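Local coordinates for protein possible HxlR family transcriptional factor (PDB 3DF8) that probably binds DNA and regulates transcription as a member of the HxlR family of winged helix-turn-helix proteins, at residues A[94-97]-A[98-101]. Sequence-based numbering, arbitrary orientation. Where two conformers were deposited one is given.
Sequences NSLM and PLLQ
L96 swings CG roughly opposite its own N (chi1 -154°), and L100, one turn later, turns CG to the side of its own N (chi1 -63°), which brings L100 CD1 to L96 CG. The two side chains meet at a slant, and L96 CG lies 4.1 Å from L100 CD1. M97 is a selenomethionine, and its bent chain leaves SE 4.5 Å from the same methyl, L100 CD1. L96 CD1 is 4.3 Å from L99 CD2, a looser contact. Two helix bonds from residue i to i+4 run through the same turn. L100 N donates to L96 O at 3.0 Å, and Q101 N donates to M97 O at 2.8 Å. Both bonds are nearly straight.

The stretch belongs to the long C-terminal helix 87-108, which follows the two-stranded hairpin 73-77/81-85, the wing of this winged helix-turn-helix fold.

P98 kinks the helix within this stretch. Its ring nitrogen has no hydrogen to give to N94 O, and ring atom CD of P98 sits 3.4 Å from that oxygen instead. P98 CD also packs against the preceding side chain, 3.7 Å from M97 CB.

L96, M97 and L100 touch S34 of helix 29-36, and L96 also reaches M30 on that helix. Strand 3-7 of the second subunit packs on the stretch as well: Y7 of that subunit touches M97, P98 and Q101, and L5 of that subunit lies on L100.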
loop_
_atom_site.group_PDB
_atom_site.type_symbol
_atom_site.label_atom_id
_atom_site.label_comp_id
_atom_site.label_asym_id
_atom_site.label_seq_id
_atom_site.Cartn_x
_atom_site.Cartn_y
_atom_site.Cartn_z
ATOM N N ASN A 94 -6.594 3.411 -9.380
ATOM C CA ASN A 94 -8.019 3.036 -9.215
ATOM C C ASN A 94 -8.214 2.103 -8.002
ATOM O O ASN A 94 -9.146 2.290 -7.229
ATOM C CB ASN A 94 -8.606 2.380 -10.481
ATOM C CG ASN A 94 -8.860 3.383 -11.592
ATOM O OD1 ASN A 94 -8.873 4.600 -11.358
ATOM N ND2 ASN A 94 -9.039 2.881 -12.821
ATOM N N SER A 95 -7.334 1.117 -7.839
ATOM C CA SER A 95 -7.422 0.219 -6.679
ATOM C C SER A 95 -6.899 0.837 -5.398
ATOM O O SER A 95 -7.264 0.412 -4.310
ATOM C CB SER A 95 -6.721 -1.111 -6.946
ATOM O OG SER A 95 -7.116 -1.632 -8.189
ATOM N N LEU A 96 -6.055 1.859 -5.516
ATOM C CA LEU A 96 -5.485 2.508 -4.371
ATOM C C LEU A 96 -6.449 3.423 -3.650
ATOM O O LEU A 96 -6.396 3.495 -2.421
ATOM C CB LEU A 96 -4.271 3.327 -4.826
ATOM C CG LEU A 96 -3.099 3.702 -3.967
ATOM C CD1 LEU A 96 -2.622 2.486 -3.110
ATOM C CD2 LEU A 96 -1.960 4.245 -4.897
HETATM N N MSE A 97 -7.323 4.124 -4.387
HETATM C CA MSE A 97 -8.111 5.211 -3.768
HETATM C C MSE A 97 -9.021 4.741 -2.616
HETATM O O MSE A 97 -9.071 5.413 -1.596
HETATM C CB MSE A 97 -8.849 6.060 -4.805
HETATM C CG MSE A 97 -7.930 6.780 -5.809
HETATM SE SE MSE A 97 -6.217 7.505 -5.105
HETATM C CE MSE A 97 -6.964 8.867 -4.042
ATOM N N PRO A 98 -9.722 3.596 -2.756
ATOM C CA PRO A 98 -10.523 3.189 -1.587
ATOM C C PRO A 98 -9.698 2.895 -0.335
ATOM O O PRO A 98 -10.154 3.171 0.801
ATOM C CB PRO A 98 -11.288 1.951 -2.100
ATOM C CG PRO A 98 -11.300 2.101 -3.627
ATOM C CD PRO A 98 -9.903 2.668 -3.888
ATOM N N LEU A 99 -8.477 2.396 -0.527
ATOM C CA LEU A 99 -7.566 2.125 0.575
ATOM C C LEU A 99 -7.152 3.442 1.228
ATOM O O LEU A 99 -7.253 3.583 2.465
ATOM C CB LEU A 99 -6.343 1.376 0.081
ATOM C CG LEU A 99 -5.313 1.101 1.152
ATOM C CD1 LEU A 99 -5.853 0.188 2.295
ATOM C CD2 LEU A 99 -4.113 0.512 0.464
ATOM N N LEU A 100 -6.733 4.414 0.415
ATOM C CA LEU A 100 -6.378 5.722 0.952
ATOM C C LEU A 100 -7.554 6.455 1.623
ATOM O O LEU A 100 -7.364 7.095 2.670
ATOM C CB LEU A 100 -5.646 6.587 -0.087
ATOM C CG LEU A 100 -4.296 5.985 -0.541
ATOM C CD1 LEU A 100 -3.617 6.942 -1.522
ATOM C CD2 LEU A 100 -3.328 5.611 0.600
ATOM N N GLN A 101 -8.755 6.362 1.035
ATOM C CA GLN A 101 -9.938 6.904 1.637
ATOM C C GLN A 101 -10.072 6.339 3.058
ATOM O O GLN A 101 -10.245 7.104 4.013
ATOM C CB GLN A 101 -11.159 6.568 0.781
ATOM C CG GLN A 101 -12.481 7.109 1.314
ATOM C CD GLN A 101 -13.616 6.802 0.364
ATOM O OE1 GLN A 101 -13.904 5.628 0.082
ATOM N NE2 GLN A 101 -14.263 7.845 -0.150
#